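Local coordinates for trimeric intracellular cation channel type 1B.2 (Caenorhabditis elegans, PDB 5EIK), which forms a homotrimeric potassium channel of intracellular membranes, binds PIP2 and may carry counter-ions during calcium release, at residues A[13-18]-A[221-226]; A[73-78]-A[86-91]. All coordinates share one frame; numbering follows the deposited sequence.

Contact 1 (A[13-18]-A[221-226])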
ATOM      1  N   ASP A  13     -44.263 -14.358   7.251  1.00 99.47           N
ATOM      2  CA  ASP A  13     -44.586 -14.212   5.837  1.00 91.13           C
ATOM      3  C   ASP A  13     -44.404 -12.727   5.550  1.00 85.30           C
ATOM      4  O   ASP A  13     -43.973 -12.329   4.468  1.00 80.22           O
ATOM      5  CB  ASP A  13     -46.025 -14.636   5.540  1.00 94.68           C
ATOM      6  CG  ASP A  13     -46.177 -16.140   5.417  1.00 97.52           C
ATOM      7  OD1 ASP A  13     -45.455 -16.744   4.592  1.00 93.61           O
ATOM      8  OD2 ASP A  13     -47.019 -16.714   6.139  1.00 95.90           O
ATOM      9  N   THR A  14     -44.728 -11.917   6.551  1.00 77.29           N
ATOM     10  CA  THR A  14     -44.595 -10.470   6.462  1.00 72.10           C
ATOM     11  C   THR A  14     -43.105 -10.131   6.477  1.00 69.50           C
ATOM     12  O   THR A  14     -42.616  -9.383   5.627  1.00 66.52           O
ATOM     13  CB  THR A  14     -45.280  -9.780   7.661  1.00 75.46           C
ATOM     14  OG1 THR A  14     -46.671 -10.125   7.688  1.00 77.96           O
ATOM     15  CG2 THR A  14     -45.142  -8.271   7.561  1.00 66.64           C
ATOM     16  N   LEU A  15     -42.394 -10.692   7.452  1.00 60.35           N
ATOM     17  CA  LEU A  15     -40.964 -10.474   7.589  1.00 57.02           C
ATOM     18  C   LEU A  15     -40.257 -10.862   6.301  1.00 59.05           C
ATOM     19  O   LEU A  15     -39.400 -10.124   5.818  1.00 64.20           O
ATOM     20  CB  LEU A  15     -40.397 -11.299   8.744  1.00 54.86           C
ATOM     21  CG  LEU A  15     -40.895 -10.953  10.151  1.00 63.40           C
ATOM     22  CD1 LEU A  15     -40.193 -11.836  11.171  1.00 53.50           C
ATOM     23  CD2 LEU A  15     -40.633  -9.486  10.449  1.00 57.68           C
ATOM     24  N   ILE A  16     -40.613 -12.017   5.749  1.00 54.65           N
ATOM     25  CA  ILE A  16     -39.998 -12.474   4.510  1.00 56.71           C
ATOM     26  C   ILE A  16     -40.168 -11.428   3.417  1.00 59.57           C
ATOM     27  O   ILE A  16     -39.246 -11.181   2.635  1.00 62.46           O
ATOM     28  CB  ILE A  16     -40.606 -13.811   4.028  1.00 53.15           C
ATOM     29  CG1 ILE A  16     -40.128 -14.949   4.929  1.00 49.24           C
ATOM     30  CG2 ILE A  16     -40.187 -14.100   2.593  1.00 46.42           C
ATOM     31  CD1 ILE A  16     -40.749 -16.291   4.600  1.00 60.14           C
ATOM     32  N   ASP A  17     -41.338 -10.802   3.370  1.00 59.14           N
ATOM     33  CA  ASP A  17     -41.596  -9.782   2.363  1.00 63.45           C
ATOM     34  C   ASP A  17     -40.800  -8.513   2.617  1.00 54.54           C
ATOM     35  O   ASP A  17     -40.320  -7.877   1.680  1.00 55.98           O
ATOM     36  CB  ASP A  17     -43.085  -9.444   2.311  1.00 69.37           C
ATOM     37  CG  ASP A  17     -43.912 -10.580   1.759  1.00 83.03           C
ATOM     38  OD1 ASP A  17     -43.532 -11.119   0.697  1.00 87.89           O
ATOM     39  OD2 ASP A  17     -44.941 -10.928   2.377  1.00 86.00           O
ATOM     40  N   ALA A  18     -40.667  -8.145   3.885  1.00 49.55           N
ATOM     41  CA  ALA A  18     -39.923  -6.951   4.250  1.00 54.61           C
ATOM     42  C   ALA A  18     -38.479  -7.143   3.814  1.00 54.25           C
ATOM     43  O   ALA A  18     -37.849  -6.229   3.290  1.00 52.24           O
ATOM     44  CB  ALA A  18     -39.995  -6.724   5.757  1.00 51.16           C
ATOM     45  N   VAL A 221     -32.958 -13.865   6.352  1.00 45.33           N
ATOM     46  CA  VAL A 221     -31.614 -13.721   6.894  1.00 45.89           C
ATOM     47  C   VAL A 221     -31.158 -12.307   6.565  1.00 44.47           C
ATOM     48  O   VAL A 221     -30.590 -11.604   7.400  1.00 42.52           O
ATOM     49  CB  VAL A 221     -30.624 -14.732   6.252  1.00 50.87           C
ATOM     50  CG1 VAL A 221     -29.199 -14.360   6.607  1.00 45.13           C
ATOM     51  CG2 VAL A 221     -30.918 -16.141   6.748  1.00 47.79           C
ATOM     52  N   TYR A 222     -31.433 -11.892   5.337  1.00 35.91           N
ATOM     53  CA  TYR A 222     -31.060 -10.562   4.907  1.00 47.05           C
ATOM     54  C   TYR A 222     -31.643  -9.525   5.860  1.00 51.36           C
ATOM     55  O   TYR A 222     -30.953  -8.594   6.285  1.00 52.66           O
ATOM     56  CB  TYR A 222     -31.575 -10.285   3.502  1.00 40.94           C
ATOM     57  CG  TYR A 222     -30.864  -9.131   2.848  1.00 45.40           C
ATOM     58  CD1 TYR A 222     -29.662  -9.330   2.168  1.00 48.76           C
ATOM     59  CD2 TYR A 222     -31.363  -7.831   2.940  1.00 37.48           C
ATOM     60  CE1 TYR A 222     -28.971  -8.261   1.595  1.00 48.84           C
ATOM     61  CE2 TYR A 222     -30.678  -6.755   2.371  1.00 38.90           C
ATOM     62  CZ  TYR A 222     -29.483  -6.980   1.699  1.00 45.50           C
ATOM     63  OH  TYR A 222     -28.796  -5.945   1.123  1.00 48.99           O
ATOM     64  N   LEU A 223     -32.918  -9.694   6.192  1.00 50.03           N
ATOM     65  CA  LEU A 223     -33.592  -8.770   7.088  1.00 49.06           C
ATOM     66  C   LEU A 223     -32.886  -8.720   8.432  1.00 51.99           C
ATOM     67  O   LEU A 223     -32.701  -7.641   9.004  1.00 49.86           O
ATOM     68  CB  LEU A 223     -35.046  -9.183   7.295  1.00 53.76           C
ATOM     69  CG  LEU A 223     -35.876  -8.120   8.012  1.00 53.85           C
ATOM     70  CD1 LEU A 223     -35.970  -6.880   7.129  1.00 54.21           C
ATOM     71  CD2 LEU A 223     -37.258  -8.664   8.315  1.00 65.89           C
ATOM     72  N   CYS A 224     -32.493  -9.887   8.936  1.00 44.31           N
ATOM     73  CA  CYS A 224     -31.800  -9.952  10.216  1.00 53.29           C
ATOM     74  C   CYS A 224     -30.455  -9.240  10.165  1.00 50.57           C
ATOM     75  O   CYS A 224     -30.107  -8.512  11.096  1.00 48.21           O
ATOM     76  CB  CYS A 224     -31.589 -11.403  10.650  1.00 54.18           C
ATOM     77  SG  CYS A 224     -33.109 -12.216  11.138  1.00 84.08           S
ATOM     78  N   VAL A 225     -29.704  -9.448   9.085  1.00 36.92           N
ATOM     79  CA  VAL A 225     -28.403  -8.804   8.955  1.00 41.42           C
ATOM     80  C   VAL A 225     -28.570  -7.293   8.983  1.00 43.63           C
ATOM     81  O   VAL A 225     -27.914  -6.603   9.764  1.00 41.01           O
ATOM     82  CB  VAL A 225     -27.692  -9.201   7.655  1.00 41.77           C
ATOM     83  CG1 VAL A 225     -26.383  -8.437   7.526  1.00 34.78           C
ATOM     84  CG2 VAL A 225     -27.416 -10.689   7.661  1.00 39.97           C
ATOM     85  N   VAL A 226     -29.451  -6.780   8.133  1.00 42.88           N
ATOM     86  CA  VAL A 226     -29.708  -5.347   8.100  1.00 47.08           C
ATOM     87  C   VAL A 226     -30.160  -4.887   9.491  1.00 47.54           C
ATOM     88  O   VAL A 226     -29.688  -3.874  10.016  1.00 49.46           O
ATOM     89  CB  VAL A 226     -30.808  -5.008   7.077  1.00 43.09           C
ATOM     90  CG1 VAL A 226     -31.065  -3.518   7.057  1.00 44.90           C
ATOM     91  CG2 VAL A 226     -30.384  -5.468   5.702  1.00 45.87           C
TER

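Contact 2 (A[73-78]-A[86-91])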
ATOM      1  N   GLY A  73     -14.365   0.911   0.363  1.00 35.27           N
ATOM      2  CA  GLY A  73     -14.644  -0.502   0.194  1.00 30.55           C
ATOM      3  C   GLY A  73     -14.341  -1.015  -1.199  1.00 27.93           C
ATOM      4  O   GLY A  73     -13.829  -2.128  -1.356  1.00 32.18           O
ATOM      5  N   SER A  74     -14.655  -0.209  -2.209  1.00 31.08           N
ATOM      6  CA  SER A  74     -14.404  -0.599  -3.596  1.00 38.29           C
ATOM      7  C   SER A  74     -12.914  -0.552  -3.937  1.00 36.13           C
ATOM      8  O   SER A  74     -12.428  -1.378  -4.713  1.00 34.04           O
ATOM      9  CB  SER A  74     -15.178   0.303  -4.559  1.00 37.93           C
ATOM     10  OG  SER A  74     -16.565   0.227  -4.310  1.00 38.88           O
ATOM     11  N   PHE A  75     -12.191   0.408  -3.365  1.00 26.78           N
ATOM     12  CA  PHE A  75     -10.761   0.496  -3.630  1.00 27.33           C
ATOM     13  C   PHE A  75     -10.049  -0.688  -2.994  1.00 33.61           C
ATOM     14  O   PHE A  75      -9.196  -1.313  -3.624  1.00 39.63           O
ATOM     15  CB  PHE A  75     -10.170   1.798  -3.090  1.00 31.40           C
ATOM     16  CG  PHE A  75     -10.547   3.009  -3.884  1.00 31.85           C
ATOM     17  CD1 PHE A  75     -10.246   3.090  -5.239  1.00 32.75           C
ATOM     18  CD2 PHE A  75     -11.194   4.074  -3.275  1.00 28.21           C
ATOM     19  CE1 PHE A  75     -10.580   4.224  -5.976  1.00 33.09           C
ATOM     20  CE2 PHE A  75     -11.531   5.206  -3.997  1.00 35.87           C
ATOM     21  CZ  PHE A  75     -11.225   5.282  -5.351  1.00 31.17           C
ATOM     22  N   LEU A  76     -10.401  -1.010  -1.752  1.00 27.75           N
ATOM     23  CA  LEU A  76      -9.762  -2.133  -1.084  1.00 30.77           C
ATOM     24  C   LEU A  76     -10.076  -3.427  -1.832  1.00 33.69           C
ATOM     25  O   LEU A  76      -9.205  -4.278  -2.036  1.00 36.17           O
ATOM     26  CB  LEU A  76     -10.244  -2.233   0.361  1.00 30.13           C
ATOM     27  CG  LEU A  76      -9.522  -3.281   1.214  1.00 34.34           C
ATOM     28  CD1 LEU A  76      -8.014  -3.138   1.033  1.00 34.19           C
ATOM     29  CD2 LEU A  76      -9.912  -3.097   2.679  1.00 29.78           C
ATOM     30  N   SER A  77     -11.331  -3.564  -2.245  1.00 33.74           N
ATOM     31  CA  SER A  77     -11.761  -4.741  -2.977  1.00 37.77           C
ATOM     32  C   SER A  77     -10.912  -4.920  -4.229  1.00 37.11           C
ATOM     33  O   SER A  77     -10.377  -6.001  -4.454  1.00 38.66           O
ATOM     34  CB  SER A  77     -13.245  -4.624  -3.355  1.00 40.72           C
ATOM     35  OG  SER A  77     -13.668  -5.744  -4.117  1.00 46.78           O
ATOM     36  N   CYS A  78     -10.775  -3.869  -5.037  1.00 35.97           N
ATOM     37  CA  CYS A  78      -9.969  -3.966  -6.259  1.00 37.65           C
ATOM     38  C   CYS A  78      -8.531  -4.330  -5.907  1.00 37.02           C
ATOM     39  O   CYS A  78      -7.895  -5.146  -6.582  1.00 34.72           O
ATOM     40  CB  CYS A  78      -9.994  -2.641  -7.041  1.00 43.18           C
ATOM     41  SG  CYS A  78     -11.614  -2.192  -7.737  1.00 40.01           S
ATOM     42  N   ILE A  86      -8.012   2.084  -9.792  1.00 42.82           N
ATOM     43  CA  ILE A  86      -8.743   3.196 -10.347  1.00 36.60           C
ATOM     44  C   ILE A  86     -10.178   2.862 -10.778  1.00 43.33           C
ATOM     45  O   ILE A  86     -11.012   3.759 -10.916  1.00 41.78           O
ATOM     46  CB  ILE A  86      -7.917   3.776 -11.543  1.00 38.06           C
ATOM     47  CG1 ILE A  86      -7.835   5.283 -11.412  1.00 40.13           C
ATOM     48  CG2 ILE A  86      -8.506   3.345 -12.890  1.00 36.07           C
ATOM     49  CD1 ILE A  86      -7.236   5.719 -10.112  1.00 42.20           C
ATOM     50  N   SER A  87     -10.461   1.576 -10.965  1.00 42.83           N
ATOM     51  CA  SER A  87     -11.781   1.106 -11.411  1.00 50.64           C
ATOM     52  C   SER A  87     -13.009   1.866 -10.907  1.00 50.93           C
ATOM     53  O   SER A  87     -13.822   2.335 -11.699  1.00 51.57           O
ATOM     54  CB  SER A  87     -11.963  -0.379 -11.076  1.00 46.91           C
ATOM     55  OG  SER A  87     -11.007  -1.176 -11.748  1.00 50.65           O
ATOM     56  N   PRO A  88     -13.166   1.986  -9.582  1.00 49.35           N
ATOM     57  CA  PRO A  88     -14.319   2.694  -9.012  1.00 47.55           C
ATOM     58  C   PRO A  88     -14.652   4.051  -9.635  1.00 52.84           C
ATOM     59  O   PRO A  88     -15.822   4.417  -9.731  1.00 53.25           O
ATOM     60  CB  PRO A  88     -13.943   2.816  -7.542  1.00 51.03           C
ATOM     61  CG  PRO A  88     -13.173   1.551  -7.302  1.00 52.22           C
ATOM     62  CD  PRO A  88     -12.276   1.490  -8.514  1.00 43.64           C
ATOM     63  N   LEU A  89     -13.625   4.788 -10.054  1.00 55.86           N
ATOM     64  CA  LEU A  89     -13.802   6.113 -10.649  1.00 59.39           C
ATOM     65  C   LEU A  89     -14.477   6.103 -12.009  1.00 61.10           C
ATOM     66  O   LEU A  89     -14.670   7.153 -12.620  1.00 65.74           O
ATOM     67  CB  LEU A  89     -12.454   6.815 -10.775  1.00 62.58           C
ATOM     68  CG  LEU A  89     -11.683   6.995  -9.471  1.00 65.30           C
ATOM     69  CD1 LEU A  89     -10.393   7.722  -9.766  1.00 72.55           C
ATOM     70  CD2 LEU A  89     -12.515   7.773  -8.467  1.00 64.30           C
ATOM     71  N   LYS A  90     -14.835   4.917 -12.480  1.00 63.30           N
ATOM     72  CA  LYS A  90     -15.487   4.773 -13.769  1.00 66.07           C
ATOM     73  C   LYS A  90     -17.006   4.738 -13.609  1.00 69.24           C
ATOM     74  O   LYS A  90     -17.747   4.561 -14.578  1.00 73.45           O
ATOM     75  CB  LYS A  90     -14.983   3.504 -14.448  1.00 67.42           C
ATOM     76  CG  LYS A  90     -13.491   3.553 -14.777  1.00 68.72           C
ATOM     77  CD  LYS A  90     -12.869   2.161 -14.747  1.00 65.66           C
ATOM     78  CE  LYS A  90     -13.595   1.200 -15.678  1.00 71.62           C
ATOM     79  NZ  LYS A  90     -13.308  -0.222 -15.347  1.00 70.89           N
ATOM     80  N   GLN A  91     -17.461   4.890 -12.372  1.00 66.46           N
ATOM     81  CA  GLN A  91     -18.885   4.919 -12.081  1.00 59.25           C
ATOM     82  C   GLN A  91     -19.187   6.408 -12.027  1.00 53.11           C
ATOM     83  O   GLN A  91     -19.365   6.981 -10.954  1.00 55.08           O
ATOM     84  CB  GLN A  91     -19.170   4.277 -10.721  1.00 68.87           C
ATOM     85  CG  GLN A  91     -18.566   2.892 -10.542  1.00 79.94           C
ATOM     86  CD  GLN A  91     -19.157   1.863 -11.488  1.00 89.73           C
ATOM     87  OE1 GLN A  91     -20.362   1.607 -11.473  1.00 91.20           O
ATOM     88  NE2 GLN A  91     -18.307   1.263 -12.316  1.00 91.91           N
TER

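Contact 1 (A[13-18]-A[221-226])
Leu223 reaches from helix 218-238 to the N-terminal helix 11-24 and makes every touch in this contact, against Leu15 and Ala18. Along 221-226, Val221 comes first and faces helix 194-209, packing on Val204 and Glu208, while Tyr222 lies against Thr135 and His136 of helix 120-148 and against Val22 and Gln23, a later part of helix 11-24. Leu223 follows, its CB directed at the other segment. With CG anti to the backbone N (chi1 -169°), the side chain carries its two methyls up to one turn of helix 11-24. CD2 does most of the work. Leu223 CD2 comes within 3.6 Å of the carbonyl oxygen Leu15 O and lies 4.1 Å from both Leu15 CB and Leu15 CD2. The same methyl, Leu223 CD2, is 4.2 Å from Ala18 CB. The two leucine side chains cross at about a right angle. The other branch, Leu223 CD1, rests 4.2 Å from the carbonyl carbon Ala18 C. Beyond it, Val225 and Val226 turn to the channel body, both touching Thr135. The two segments come nearest at Ala18 and Leu223, whose CA atoms are 7.2 Å apart. All three touching residues are partly exposed, and across 13-18 and 221-226 the probably lumenal N-terminal helix meets the last transmembrane helix through a small apolar patch, one leucine against a helix turn, without a directional bond.

Contact 2 (A[73-78]-A[86-91])
Ser74 sets its CB against the ring of Pro88, 3.6 Å from CG, where the helix and the returning loop come nearest. One residue on, Phe75 has its CB directed off to the side, but the ring swings back to the loop: CD1 lies 3.9 Å from Pro88 CG, an oblique approach. Farther out, Phe75 CZ meets Leu89 CD2 at 4.2 Å, the methyl sitting at the ring edge near its plane. Phe75 also touches Ile85 and a bound PIP2 molecule, so an alanine here would probably leave Pro88 and Leu89 without their aromatic partner and open a gap beside the lipid. A turn later, Cys78 holds SG anti to its carbonyl carbon (chi1 -67°), which brings the sulfur 3.8 Å from both Ser87 CB and Pro88 CD. The Ser87 hydroxyl is engaged elsewhere, in a hydrogen bond with Pro84 O. Pro88 is thus lodged among Ser74, Phe75 and Cys78, while Leu89 packs on Leu158 of a neighbouring subunit. A short 3-10 segment, 87-90, in the loop joining helix 72-81 to helix 92-107 thus packs on the later part of the discontinuous second transmembrane helix of this TRIC channel, beside the lipid at the trimer interface.

Overall arrangement
Starting at the N terminus, the chain runs through helix 11-24, which supplies the first half of contact 1, then crosses the membrane and turns back into the discontinuous second transmembrane helix, whose later part is helix 72-81. There contact 2 closes a short loop, with only seven residues between its segments, before helix 92-107 begins. The chain goes on through helices 120-148, 153-165 and 194-209 until 221-226 returns to 13-18, closing a loop of 202 residues that contains all of contact 2. The two do not touch: their centres lie 29 Å apart. Contact 1 joins the N-terminal, probably lumenal helix to the last transmembrane helix at the surface, whereas contact 2 is buried and ties helix 72-81 to the loop that leads into helix 92-107.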